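Local structure of delta-aminolevulinic acid dehydratase (Toxoplasma gondii ME49, 3OBK) at residues Y239-D242 / R247-E250; S183-G188 / S211-S216; L264-G269 / D274-I279; A289-G294 / K319-A324. The protein catalyses the condensation of two molecules of 5-aminolevulinic acid to porphobilinogen, an early step of tetrapyrrole biosynthesis, and assembles as an octamer. One frame throughout, in Å; residues are numbered along the deposited sequence.

Contact 1: Y239-D242 / R247-E250; sequences YQMD and REAE. With PBG (3-[5-(aminomethyl)-4-(carboxymethyl)-1H-pyrrol-3-yl]propanoic acid), chain L.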
loop_
_atom_site.group_PDB
_atom_site.type_symbol
_atom_site.label_atom_id
_atom_site.label_comp_id
_atom_site.label_asym_id
_atom_site.label_seq_id
_atom_site.Cartn_x
_atom_site.Cartn_y
_atom_site.Cartn_z
ATOM N N TYR A 239 -7.689 9.699 31.196
ATOM C CA TYR A 239 -6.371 9.901 30.627
ATOM C C TYR A 239 -5.667 8.655 30.072
ATOM O O TYR A 239 -5.115 8.724 28.974
ATOM C CB TYR A 239 -5.428 10.666 31.580
ATOM C CG TYR A 239 -5.187 10.178 32.997
ATOM C CD1 TYR A 239 -6.015 10.570 34.039
ATOM C CD2 TYR A 239 -4.065 9.442 33.318
ATOM C CE1 TYR A 239 -5.775 10.183 35.358
ATOM C CE2 TYR A 239 -3.804 9.055 34.654
ATOM C CZ TYR A 239 -4.672 9.440 35.668
ATOM O OH TYR A 239 -4.432 9.085 36.988
ATOM N N GLN A 240 -5.648 7.546 30.807
ATOM C CA GLN A 240 -5.248 6.287 30.192
ATOM C C GLN A 240 -6.309 5.882 29.153
ATOM O O GLN A 240 -7.460 6.296 29.224
ATOM C CB GLN A 240 -5.004 5.222 31.233
ATOM C CG GLN A 240 -3.802 5.567 32.161
ATOM C CD GLN A 240 -3.630 4.602 33.339
ATOM O OE1 GLN A 240 -4.431 3.687 33.553
ATOM N NE2 GLN A 240 -2.581 4.829 34.126
ATOM N N MET A 241 -5.894 5.099 28.175
ATOM C CA MET A 241 -6.723 4.755 27.015
ATOM C C MET A 241 -7.715 3.619 27.251
ATOM O O MET A 241 -7.474 2.688 28.017
ATOM C CB MET A 241 -5.814 4.355 25.845
ATOM C CG MET A 241 -5.050 5.530 25.254
ATOM S SD MET A 241 -3.910 5.117 23.922
ATOM C CE MET A 241 -4.974 4.026 22.987
ATOM N N ASP A 242 -8.824 3.698 26.557
ATOM C CA ASP A 242 -9.810 2.634 26.537
ATOM C C ASP A 242 -9.208 1.423 25.850
ATOM O O ASP A 242 -8.782 1.515 24.706
ATOM C CB ASP A 242 -11.017 3.112 25.720
ATOM C CG ASP A 242 -12.251 2.210 25.872
ATOM O OD1 ASP A 242 -12.106 1.074 26.371
ATOM O OD2 ASP A 242 -13.367 2.667 25.489
ATOM N N ARG A 247 -7.225 2.220 16.719
ATOM C CA ARG A 247 -6.957 3.412 15.892
ATOM C C ARG A 247 -6.398 4.591 16.717
ATOM O O ARG A 247 -5.460 5.301 16.303
ATOM C CB ARG A 247 -8.225 3.794 15.126
ATOM C CG ARG A 247 -8.206 5.135 14.430
ATOM C CD ARG A 247 -9.655 5.587 14.045
ATOM N NE ARG A 247 -10.516 5.650 15.241
ATOM C CZ ARG A 247 -11.843 5.766 15.233
ATOM N NH1 ARG A 247 -12.513 5.795 16.394
ATOM N NH2 ARG A 247 -12.499 5.853 14.073
ATOM N N GLU A 248 -6.961 4.788 17.902
ATOM C CA GLU A 248 -6.465 5.811 18.810
ATOM C C GLU A 248 -4.964 5.647 19.095
ATOM O O GLU A 248 -4.259 6.632 19.269
ATOM C CB GLU A 248 -7.272 5.774 20.118
ATOM C CG GLU A 248 -7.079 6.945 21.015
ATOM C CD GLU A 248 -7.875 6.828 22.328
ATOM O OE1 GLU A 248 -8.553 5.784 22.581
ATOM O OE2 GLU A 248 -7.805 7.811 23.113
ATOM N N ALA A 249 -4.467 4.417 19.132
ATOM C CA ALA A 249 -3.029 4.191 19.406
ATOM C C ALA A 249 -2.148 4.900 18.378
ATOM O O ALA A 249 -1.117 5.411 18.718
ATOM C CB ALA A 249 -2.694 2.715 19.463
ATOM N N GLU A 250 -2.595 4.949 17.135
ATOM C CA GLU A 250 -1.851 5.596 16.054
ATOM C C GLU A 250 -1.884 7.116 16.181
ATOM O O GLU A 250 -0.922 7.810 15.876
ATOM C CB GLU A 250 -2.427 5.172 14.699
ATOM C CG GLU A 250 -2.392 3.639 14.503
ATOM C CD GLU A 250 -3.060 3.187 13.184
ATOM O OE1 GLU A 250 -3.976 2.306 13.260
ATOM O OE2 GLU A 250 -2.669 3.730 12.098
HETATM C CHA PBG L . 2.546 5.333 37.067
HETATM C C1A PBG L . 2.912 3.939 36.674
HETATM C C2A PBG L . 2.095 2.815 36.758
HETATM C C3A PBG L . 2.851 1.760 36.282
HETATM C C4A PBG L . 4.055 2.280 35.846
HETATM N NA PBG L . 4.081 3.592 36.118
HETATM C C5A PBG L . 0.736 2.683 37.402
HETATM C C6A PBG L . -0.385 3.357 36.736
HETATM O O1A PBG L . -0.093 4.270 35.919
HETATM O O2A PBG L . -1.563 3.075 37.051
HETATM C C7A PBG L . 2.423 0.344 36.257
HETATM C C8A PBG L . 3.473 -0.670 35.994
HETATM C C9A PBG L . 3.155 -2.082 36.259
HETATM O O3A PBG L . 4.096 -2.847 36.448
HETATM O O4A PBG L . 2.025 -2.482 36.580
HETATM N N1 PBG L . 2.467 6.324 36.043
HETATM O O HOH W 1 -9.335 6.322 25.145
#
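Near the rim of the TIM barrel that holds the active site, the loop carrying Met241 and Asp242 leans on helix 247-258, meeting Glu248 and Ala249. The thioether does the apolar part. Met241 runs extended to SD and then bends (chi3 45°), which lays CE 3.9 Å from the backbone N of Ala249 and 4.4 Å from its CB. The same methyl touches the Glu248 chain from CB to OE1, the two side chains sliding past each other in opposite directions; a flexible, unbranched methionine can lay its methyl along the glutamate chain. The polar part goes through one water, which accepts from Asp242 N at 3.0 Å and donates to Glu248 OE1 at 2.7 Å. Glu248 is itself shared: OE1 also takes the Asn245 amide, and OE2 forms a salt bridge with Arg27 of a second subunit. On the loop's other side the extended Gln240 chain brings NE2 within 3.1 Å of O1A of the bound porphobilinogen. One carboxylate thus ties the loop, through water, to a neighbouring subunit, and the positive Arg27 would be expected to keep Glu248 ionised.

Contact 2: S183-G188 / S211-S216; sequences SDMMDG and SCKYAS. With PBG (3-[5-(aminomethyl)-4-(carboxymethyl)-1H-pyrrol-3-yl]propanoic acid), chain L.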
loop_
_atom_site.group_PDB
_atom_site.type_symbol
_atom_site.label_atom_id
_atom_site.label_comp_id
_atom_site.label_asym_id
_atom_site.label_seq_id
_atom_site.Cartn_x
_atom_site.Cartn_y
_atom_site.Cartn_z
ATOM N N SER A 183 4.921 8.443 32.023
ATOM C CA SER A 183 3.850 7.450 31.994
ATOM C C SER A 183 2.495 8.057 32.332
ATOM O O SER A 183 1.538 7.335 32.628
ATOM C CB SER A 183 4.158 6.355 32.992
ATOM O OG SER A 183 4.221 6.899 34.295
ATOM N N ASP A 184 2.407 9.378 32.211
ATOM C CA ASP A 184 1.299 10.172 32.742
ATOM C C ASP A 184 0.067 10.227 31.874
ATOM O O ASP A 184 -1.024 10.397 32.395
ATOM C CB ASP A 184 1.771 11.613 32.901
ATOM C CG ASP A 184 2.445 12.130 31.647
ATOM O OD1 ASP A 184 3.573 11.664 31.365
ATOM O OD2 ASP A 184 1.832 12.965 30.939
ATOM N N MET A 185 0.264 10.159 30.556
ATOM C CA MET A 185 -0.781 10.281 29.545
ATOM C C MET A 185 -1.489 11.646 29.522
ATOM O O MET A 185 -2.647 11.775 29.079
ATOM C CB MET A 185 -1.750 9.107 29.631
ATOM C CG MET A 185 -1.135 7.775 29.208
ATOM S SD MET A 185 -0.643 7.660 27.463
ATOM C CE MET A 185 -2.219 7.406 26.680
ATOM N N MET A 186 -0.781 12.688 29.951
ATOM C CA MET A 186 -1.255 14.047 29.730
ATOM C C MET A 186 -1.028 14.345 28.283
ATOM O O MET A 186 -0.132 13.791 27.672
ATOM C CB MET A 186 -0.495 15.054 30.576
ATOM C CG MET A 186 -0.690 14.861 32.079
ATOM S SD MET A 186 -2.419 14.941 32.599
ATOM C CE MET A 186 -2.974 13.225 32.720
ATOM N N ASP A 187 -1.850 15.209 27.720
ATOM C CA ASP A 187 -1.670 15.614 26.360
ATOM C C ASP A 187 -0.493 16.546 26.244
ATOM O O ASP A 187 -0.342 17.461 27.031
ATOM C CB ASP A 187 -2.928 16.300 25.860
ATOM C CG ASP A 187 -4.011 15.320 25.550
ATOM O OD1 ASP A 187 -3.665 14.173 25.210
ATOM O OD2 ASP A 187 -5.203 15.675 25.675
ATOM N N GLY A 188 0.358 16.296 25.262
ATOM C CA GLY A 188 1.422 17.244 24.941
ATOM C C GLY A 188 2.627 17.234 25.846
ATOM O O GLY A 188 3.518 18.034 25.661
ATOM N N SER A 211 3.328 6.023 24.774
ATOM C CA SER A 211 2.323 6.559 23.835
ATOM C C SER A 211 0.999 5.895 23.980
ATOM O O SER A 211 -0.010 6.575 24.024
ATOM C CB SER A 211 2.720 6.354 22.382
ATOM O OG SER A 211 3.973 6.893 22.165
ATOM N N CYS A 212 1.015 4.567 24.002
ATOM C CA CYS A 212 -0.198 3.777 24.040
ATOM C C CYS A 212 -0.261 3.016 25.363
ATOM O O CYS A 212 0.122 1.865 25.456
ATOM C CB CYS A 212 -0.224 2.829 22.836
ATOM S SG CYS A 212 0.293 3.643 21.290
ATOM N N LYS A 213 -0.694 3.717 26.401
ATOM C CA LYS A 213 -0.804 3.176 27.744
ATOM C C LYS A 213 -2.284 3.103 28.068
ATOM O O LYS A 213 -2.968 4.118 28.036
ATOM C CB LYS A 213 -0.111 4.068 28.755
ATOM C CG LYS A 213 -0.390 3.637 30.163
ATOM C CD LYS A 213 0.494 4.368 31.140
ATOM C CE LYS A 213 0.312 3.821 32.517
ATOM N NZ LYS A 213 1.255 4.424 33.423
ATOM N N TYR A 214 -2.768 1.905 28.374
ATOM C CA TYR A 214 -4.199 1.687 28.483
ATOM C C TYR A 214 -4.708 1.776 29.926
ATOM O O TYR A 214 -3.977 1.531 30.865
ATOM C CB TYR A 214 -4.557 0.358 27.819
ATOM C CG TYR A 214 -4.477 0.445 26.305
ATOM C CD1 TYR A 214 -3.274 0.320 25.633
ATOM C CD2 TYR A 214 -5.610 0.709 25.553
ATOM C CE1 TYR A 214 -3.207 0.430 24.226
ATOM C CE2 TYR A 214 -5.562 0.807 24.175
ATOM C CZ TYR A 214 -4.356 0.673 23.518
ATOM O OH TYR A 214 -4.343 0.782 22.158
ATOM N N ALA A 215 -5.960 2.183 30.084
ATOM C CA ALA A 215 -6.615 2.249 31.400
ATOM C C ALA A 215 -6.858 0.855 31.907
ATOM O O ALA A 215 -7.971 0.401 31.970
ATOM C CB ALA A 215 -7.945 3.039 31.310
ATOM N N SER A 216 -5.792 0.174 32.266
ATOM C CA SER A 216 -5.836 -1.261 32.528
ATOM C C SER A 216 -6.136 -1.626 33.983
ATOM O O SER A 216 -5.979 -0.813 34.929
ATOM C CB SER A 216 -4.481 -1.898 32.137
ATOM O OG SER A 216 -4.517 -3.320 32.226
HETATM C CHA PBG L . 2.546 5.333 37.067
HETATM C C1A PBG L . 2.912 3.939 36.674
HETATM C C2A PBG L . 2.095 2.815 36.758
HETATM C C3A PBG L . 2.851 1.760 36.282
HETATM C C4A PBG L . 4.055 2.280 35.846
HETATM N NA PBG L . 4.081 3.592 36.118
HETATM C C5A PBG L . 0.736 2.683 37.402
HETATM C C6A PBG L . -0.385 3.357 36.736
HETATM O O1A PBG L . -0.093 4.270 35.919
HETATM O O2A PBG L . -1.563 3.075 37.051
HETATM C C7A PBG L . 2.423 0.344 36.257
HETATM C C8A PBG L . 3.473 -0.670 35.994
HETATM C C9A PBG L . 3.155 -2.082 36.259
HETATM O O3A PBG L . 4.096 -2.847 36.448
HETATM O O4A PBG L . 2.025 -2.482 36.580
HETATM N N1 PBG L . 2.467 6.324 36.043
#
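Ser183 and Lys213 meet at the C-terminal ends of two adjacent parallel strands of the TIM barrel, 179-182 and 206-213, where the product porphobilinogen is bound. Lys213 is fully stretched, every torsion from chi1 (171°) to chi4 near 180°, and this carries NZ to the ligand. There NZ gives one hydrogen bond to Ser183 O at 3.0 Å, in the carbonyl plane and on a lone pair, and another to O1A of the ligand carboxylate at 2.8 Å. A long lysine suits the task, its apolar methylenes spanning the distance and its terminal nitrogen making both bonds; Tyr210 and Tyr219 add cation-pi contacts. Ser183 reaches the ligand by its hydroxyl: with chi1 at 61° its OG lies between the backbone N and the carbonyl carbon and accepts from the ligand amine N1, while Asp134 is a further partner of the hydroxyl. Met185 covers the base of the lysine. Bent at both chi2 and chi3, it curls across Lys213 so that CG and SD lie against CB. An Asx turn shapes the loop beside it, Asp184 OD2 taking the N-H of Met186 from above the carboxylate plane. The hook of Met185 finishes with CE resting against two backbone carbonyl oxygens, 3.6 Å from Ser211 O and 3.6 Å from Lys213 O.

Contact 3: L264-G269 / D274-I279; sequences LMVKPG and DVLAKI. With PBG (3-[5-(aminomethyl)-4-(carboxymethyl)-1H-pyrrol-3-yl]propanoic acid), chain L.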
loop_
_atom_site.group_PDB
_atom_site.type_symbol
_atom_site.label_atom_id
_atom_site.label_comp_id
_atom_site.label_asym_id
_atom_site.label_seq_id
_atom_site.Cartn_x
_atom_site.Cartn_y
_atom_site.Cartn_z
ATOM N N LEU A 264 9.041 4.650 21.812
ATOM C CA LEU A 264 7.637 4.526 22.138
ATOM C C LEU A 264 7.343 3.225 22.866
ATOM O O LEU A 264 7.807 2.155 22.471
ATOM C CB LEU A 264 6.819 4.597 20.884
ATOM C CG LEU A 264 7.056 5.860 20.052
ATOM C CD1 LEU A 264 6.308 5.720 18.718
ATOM C CD2 LEU A 264 6.688 7.149 20.791
ATOM N N MET A 265 6.596 3.345 23.955
ATOM C CA MET A 265 6.242 2.256 24.837
ATOM C C MET A 265 4.761 1.939 24.688
ATOM O O MET A 265 3.921 2.856 24.629
ATOM C CB MET A 265 6.532 2.680 26.265
ATOM C CG MET A 265 5.968 1.774 27.390
ATOM S SD MET A 265 6.990 0.366 27.827
ATOM C CE MET A 265 8.392 1.156 28.626
ATOM N N VAL A 266 4.435 0.655 24.584
ATOM C CA VAL A 266 3.049 0.191 24.673
ATOM C C VAL A 266 2.940 -0.580 25.952
ATOM O O VAL A 266 3.801 -1.416 26.250
ATOM C CB VAL A 266 2.664 -0.778 23.541
ATOM C CG1 VAL A 266 1.216 -1.372 23.780
ATOM C CG2 VAL A 266 2.798 -0.090 22.204
ATOM N N LYS A 267 1.868 -0.324 26.686
ATOM C CA LYS A 267 1.681 -0.891 27.991
ATOM C C LYS A 267 0.227 -0.934 28.256
ATOM O O LYS A 267 -0.461 0.043 27.974
ATOM C CB LYS A 267 2.304 0.033 28.992
ATOM C CG LYS A 267 2.141 -0.312 30.472
ATOM C CD LYS A 267 2.909 0.762 31.184
ATOM C CE LYS A 267 2.567 0.991 32.611
ATOM N NZ LYS A 267 3.069 2.378 32.958
ATOM N N PRO A 268 -0.269 -2.044 28.815
ATOM C CA PRO A 268 0.416 -3.288 29.186
ATOM C C PRO A 268 0.953 -4.118 28.023
ATOM O O PRO A 268 1.044 -3.634 26.920
ATOM C CB PRO A 268 -0.653 -4.058 29.970
ATOM C CG PRO A 268 -1.607 -2.987 30.448
ATOM C CD PRO A 268 -1.621 -1.970 29.381
ATOM N N GLY A 269 1.318 -5.368 28.299
ATOM C CA GLY A 269 2.177 -6.140 27.404
ATOM C C GLY A 269 1.474 -7.146 26.524
ATOM O O GLY A 269 0.984 -6.804 25.460
ATOM N N ASP A 274 -1.154 -6.672 19.652
ATOM C CA ASP A 274 -1.715 -6.101 18.410
ATOM C C ASP A 274 -1.380 -4.624 18.243
ATOM O O ASP A 274 -1.113 -4.175 17.127
ATOM C CB ASP A 274 -3.240 -6.289 18.295
ATOM C CG ASP A 274 -3.980 -5.644 19.413
ATOM O OD1 ASP A 274 -3.571 -5.906 20.567
ATOM O OD2 ASP A 274 -4.956 -4.888 19.177
ATOM N N VAL A 275 -1.434 -3.869 19.322
ATOM C CA VAL A 275 -1.131 -2.460 19.247
ATOM C C VAL A 275 0.368 -2.280 19.040
ATOM O O VAL A 275 0.803 -1.442 18.259
ATOM C CB VAL A 275 -1.587 -1.749 20.526
ATOM C CG1 VAL A 275 -1.210 -0.243 20.498
ATOM C CG2 VAL A 275 -3.071 -1.947 20.690
ATOM N N LEU A 276 1.145 -3.094 19.746
ATOM C CA LEU A 276 2.587 -3.119 19.604
ATOM C C LEU A 276 2.964 -3.345 18.154
ATOM O O LEU A 276 3.752 -2.583 17.613
ATOM C CB LEU A 276 3.195 -4.211 20.502
ATOM C CG LEU A 276 4.701 -4.381 20.514
ATOM C CD1 LEU A 276 5.416 -3.152 21.056
ATOM C CD2 LEU A 276 5.076 -5.605 21.350
ATOM N N ALA A 277 2.405 -4.378 17.518
ATOM C CA ALA A 277 2.752 -4.693 16.120
ATOM C C ALA A 277 2.330 -3.584 15.188
ATOM O O ALA A 277 3.035 -3.271 14.242
ATOM C CB ALA A 277 2.153 -5.989 15.665
ATOM N N LYS A 278 1.180 -2.985 15.445
ATOM C CA LYS A 278 0.671 -1.986 14.506
ATOM C C LYS A 278 1.552 -0.746 14.545
ATOM O O LYS A 278 1.937 -0.238 13.501
ATOM C CB LYS A 278 -0.782 -1.655 14.777
ATOM C CG LYS A 278 -1.360 -0.589 13.850
ATOM C CD LYS A 278 -1.096 -0.844 12.327
ATOM C CE LYS A 278 -2.312 -1.433 11.590
ATOM N NZ LYS A 278 -1.876 -2.237 10.373
ATOM N N ILE A 279 1.918 -0.308 15.753
ATOM C CA ILE A 279 2.779 0.853 15.916
ATOM C C ILE A 279 4.173 0.558 15.402
ATOM O O ILE A 279 4.804 1.407 14.815
ATOM C CB ILE A 279 2.827 1.367 17.378
ATOM C CG1 ILE A 279 1.412 1.747 17.841
ATOM C CG2 ILE A 279 3.757 2.581 17.487
ATOM C CD1 ILE A 279 0.588 2.617 16.833
HETATM C CHA PBG L . 2.546 5.333 37.067
HETATM C C1A PBG L . 2.912 3.939 36.674
HETATM C C2A PBG L . 2.095 2.815 36.758
HETATM C C3A PBG L . 2.851 1.760 36.282
HETATM C C4A PBG L . 4.055 2.280 35.846
HETATM N NA PBG L . 4.081 3.592 36.118
HETATM C C5A PBG L . 0.736 2.683 37.402
HETATM C C6A PBG L . -0.385 3.357 36.736
HETATM O O1A PBG L . -0.093 4.270 35.919
HETATM O O2A PBG L . -1.563 3.075 37.051
HETATM C C7A PBG L . 2.423 0.344 36.257
HETATM C C8A PBG L . 3.473 -0.670 35.994
HETATM C C9A PBG L . 3.155 -2.082 36.259
HETATM O O3A PBG L . 4.096 -2.847 36.448
HETATM O O4A PBG L . 2.025 -2.482 36.580
HETATM N N1 PBG L . 2.467 6.324 36.043
#
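Strand 264-267 and helix 274-279 run nearly antiparallel, their N-to-C directions 160° apart and their axes 8.7 Å from each other at closest approach, with Val266 facing Leu276 across the interface. Val266 is the main contributor from the strand, and its two methyls divide the work. CG1, anti to the backbone N (chi1 174°), meets CG1 of Val275 at 4.2 Å. CG2 comes down on the helix backbone itself, 4.0 Å from CA of Leu276, and also touches CD1 of that leucine as the two side chains pass at a slant. A short beta-branched residue fits here because it fills the gap between sheet and helix without holding them apart. Two residues back along the strand, Leu264 reaches further with CD1 to CG2 of Ile279, also 4.2 Å away. No hydrogen bond crosses the interface, and all five residues are buried, so the join is wholly apolar. Lys267 leaves from the opposite side of the strand: its extended chain brings NZ to 3.1 Å from C4A of the porphobilinogen pyrrole, close to NZ of Lys213. A cis peptide bond precedes Pro268 just beyond it. Strand 263-267, helix 273-282 and strand 287-291 form a beta-alpha-beta unit, and this layering, with an apolar outer face against the helix and a ligand-binding residue pointing inward, is that of a TIM barrel.

Contact 4: A289-G294 / K319-A324; sequences AYHVSG and KSFRRA. With PBG (3-[5-(aminomethyl)-4-(carboxymethyl)-1H-pyrrol-3-yl]propanoic acid), chain L.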
loop_
_atom_site.group_PDB
_atom_site.type_symbol
_atom_site.label_atom_id
_atom_site.label_comp_id
_atom_site.label_asym_id
_atom_site.label_seq_id
_atom_site.Cartn_x
_atom_site.Cartn_y
_atom_site.Cartn_z
ATOM N N ALA A 289 7.951 -2.534 25.081
ATOM C CA ALA A 289 6.713 -3.082 25.638
ATOM C C ALA A 289 6.918 -3.313 27.143
ATOM O O ALA A 289 8.028 -3.547 27.574
ATOM C CB ALA A 289 6.355 -4.344 24.929
ATOM N N TYR A 290 5.856 -3.213 27.938
ATOM C CA TYR A 290 5.949 -3.403 29.380
ATOM C C TYR A 290 5.120 -4.622 29.782
ATOM O O TYR A 290 3.893 -4.630 29.654
ATOM C CB TYR A 290 5.432 -2.177 30.104
ATOM C CG TYR A 290 5.999 -1.947 31.488
ATOM C CD1 TYR A 290 5.930 -2.911 32.487
ATOM C CD2 TYR A 290 6.566 -0.724 31.817
ATOM C CE1 TYR A 290 6.441 -2.653 33.792
ATOM C CE2 TYR A 290 7.084 -0.469 33.085
ATOM C CZ TYR A 290 7.018 -1.419 34.063
ATOM O OH TYR A 290 7.540 -1.086 35.296
ATOM N N HIS A 291 5.827 -5.644 30.262
ATOM C CA HIS A 291 5.246 -6.811 30.887
ATOM C C HIS A 291 4.930 -6.435 32.340
ATOM O O HIS A 291 5.825 -6.490 33.199
ATOM C CB HIS A 291 6.255 -7.952 30.819
ATOM C CG HIS A 291 5.696 -9.298 31.148
ATOM N ND1 HIS A 291 6.396 -10.223 31.896
ATOM C CD2 HIS A 291 4.521 -9.884 30.823
ATOM C CE1 HIS A 291 5.675 -11.327 32.004
ATOM N NE2 HIS A 291 4.535 -11.151 31.359
ATOM N N VAL A 292 3.683 -6.044 32.603
ATOM C CA VAL A 292 3.354 -5.310 33.811
ATOM C C VAL A 292 3.107 -6.201 35.019
ATOM O O VAL A 292 2.899 -7.406 34.892
ATOM C CB VAL A 292 2.115 -4.425 33.626
ATOM C CG1 VAL A 292 2.270 -3.532 32.416
ATOM C CG2 VAL A 292 0.845 -5.264 33.550
ATOM N N SER A 293 3.105 -5.571 36.198
ATOM C CA SER A 293 3.025 -6.259 37.469
ATOM C C SER A 293 1.943 -7.327 37.496
ATOM O O SER A 293 2.143 -8.415 37.995
ATOM C CB SER A 293 2.744 -5.237 38.556
ATOM O OG SER A 293 1.486 -4.599 38.364
ATOM N N GLY A 294 0.794 -7.014 36.953
ATOM C CA GLY A 294 -0.315 -7.958 36.960
ATOM C C GLY A 294 -0.019 -9.183 36.128
ATOM O O GLY A 294 -0.355 -10.294 36.511
ATOM N N LYS A 319 9.966 -14.127 23.901
ATOM C CA LYS A 319 10.028 -14.333 22.467
ATOM C C LYS A 319 8.815 -13.730 21.779
ATOM O O LYS A 319 8.954 -13.119 20.729
ATOM C CB LYS A 319 10.135 -15.826 22.120
ATOM C CG LYS A 319 10.362 -16.146 20.675
ATOM C CD LYS A 319 11.616 -15.496 20.122
ATOM C CE LYS A 319 12.888 -16.049 20.697
ATOM N NZ LYS A 319 13.162 -17.481 20.275
ATOM N N SER A 320 7.640 -13.878 22.383
ATOM C CA SER A 320 6.427 -13.273 21.830
ATOM C C SER A 320 6.459 -11.727 21.739
ATOM O O SER A 320 6.086 -11.187 20.733
ATOM C CB SER A 320 5.189 -13.763 22.596
ATOM O OG SER A 320 4.939 -15.140 22.279
ATOM N N PHE A 321 6.934 -11.031 22.762
ATOM C CA PHE A 321 7.074 -9.559 22.700
ATOM C C PHE A 321 7.969 -9.113 21.551
ATOM O O PHE A 321 7.774 -8.069 20.902
ATOM C CB PHE A 321 7.736 -9.031 23.961
ATOM C CG PHE A 321 6.806 -8.809 25.062
ATOM C CD1 PHE A 321 5.859 -7.795 24.983
ATOM C CD2 PHE A 321 6.867 -9.585 26.204
ATOM C CE1 PHE A 321 4.977 -7.605 26.022
ATOM C CE2 PHE A 321 6.010 -9.368 27.229
ATOM C CZ PHE A 321 5.068 -8.403 27.145
ATOM N N ARG A 322 8.973 -9.933 21.329
ATOM C CA ARG A 322 9.974 -9.649 20.367
ATOM C C ARG A 322 9.429 -9.886 18.952
ATOM O O ARG A 322 9.576 -9.030 18.100
ATOM C CB ARG A 322 11.164 -10.513 20.722
ATOM C CG ARG A 322 12.436 -9.997 20.245
ATOM C CD ARG A 322 13.323 -9.203 21.231
ATOM N NE ARG A 322 14.536 -9.095 20.404
ATOM C CZ ARG A 322 15.009 -8.021 19.785
ATOM N NH1 ARG A 322 16.060 -8.139 18.988
ATOM N NH2 ARG A 322 14.523 -6.829 19.999
ATOM N N ARG A 323 8.757 -11.010 18.718
ATOM C CA ARG A 323 8.126 -11.283 17.430
ATOM C C ARG A 323 7.087 -10.188 17.072
ATOM O O ARG A 323 7.045 -9.702 15.951
ATOM C CB ARG A 323 7.443 -12.636 17.460
ATOM C CG ARG A 323 6.708 -13.024 16.175
ATOM C CD ARG A 323 5.612 -14.103 16.379
ATOM N NE ARG A 323 4.684 -13.647 17.394
ATOM C CZ ARG A 323 4.448 -14.202 18.584
ATOM N NH1 ARG A 323 4.986 -15.356 18.952
ATOM N NH2 ARG A 323 3.609 -13.594 19.408
ATOM N N ALA A 324 6.288 -9.805 18.068
ATOM C CA ALA A 324 5.283 -8.770 17.966
ATOM C C ALA A 324 5.849 -7.384 17.639
ATOM O O ALA A 324 5.123 -6.534 17.159
ATOM C CB ALA A 324 4.504 -8.722 19.242
HETATM C CHA PBG L . 2.546 5.333 37.067
HETATM C C1A PBG L . 2.912 3.939 36.674
HETATM C C2A PBG L . 2.095 2.815 36.758
HETATM C C3A PBG L . 2.851 1.760 36.282
HETATM C C4A PBG L . 4.055 2.280 35.846
HETATM N NA PBG L . 4.081 3.592 36.118
HETATM C C5A PBG L . 0.736 2.683 37.402
HETATM C C6A PBG L . -0.385 3.357 36.736
HETATM O O1A PBG L . -0.093 4.270 35.919
HETATM O O2A PBG L . -1.563 3.075 37.051
HETATM C C7A PBG L . 2.423 0.344 36.257
HETATM C C8A PBG L . 3.473 -0.670 35.994
HETATM C C9A PBG L . 3.155 -2.082 36.259
HETATM O O3A PBG L . 4.096 -2.847 36.448
HETATM O O4A PBG L . 2.025 -2.482 36.580
HETATM N N1 PBG L . 2.467 6.324 36.043
#
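Two donors of Ser293 grip the O4A atom of porphobilinogen: the hydroxyl OG at 2.8 Å and, weakly, the backbone N. The same N-H makes a better bond to O3A, at 2.9 Å with an N-H...O angle of 154°, so the propionate carboxylate is held by both of its oxygens. With chi1 at 63°, OG lies between the backbone N and the carbonyl carbon, folded toward the ligand; a small hydroxyl residue can serve here with side chain and backbone at once. Ser293 opens helix 293-305, whose N-terminal dipole would favour the negative carboxylate. Tyr290 lies alongside, its CE1 3.5 Å from O3A, and its hydroxyl is hydrogen-bonded to that of Tyr332. This is the usual place for a ligand in a TIM barrel, at the C-terminal end of strand 287-291, while the other side of the strand packs on helix 310-324. There Phe321 spans the gap. Its CD1 touches CB of Ala289 at 3.5 Å, a small residue leaving room for the ring, and its far end, CE2 and CZ, meets His291 CB. The His291 and Phe321 rings are oblique, planes at 72°, with His291 CD2 lying in the plane of the phenyl ring at its edge. The imidazole is fixed from another quarter, ND1 being hydrogen-bonded to Thr331 OG1.

Along the chain the contacts follow in series: contact 2 closes before contact 1 opens, then come contacts 3 and 4. Contacts 2, 3 and 4 share the barrel sheet, where strands 206-213, 263-267 and 287-291 are successive parallel neighbours, while contact 1 joins a loop to helix 247-258 beside them. The centres of contacts 1 and 2 lie about 8 Å apart, those of 3 and 4 about 9 Å apart, and those of 1 and 4 about 18 Å apart without touching. Backbone pairing joins contact 2 to contacts 1 and 3, and contact 3 to contact 4. All four reach porphobilinogen and a second subunit, so the product site and the octamer interfaces are built from the same elements.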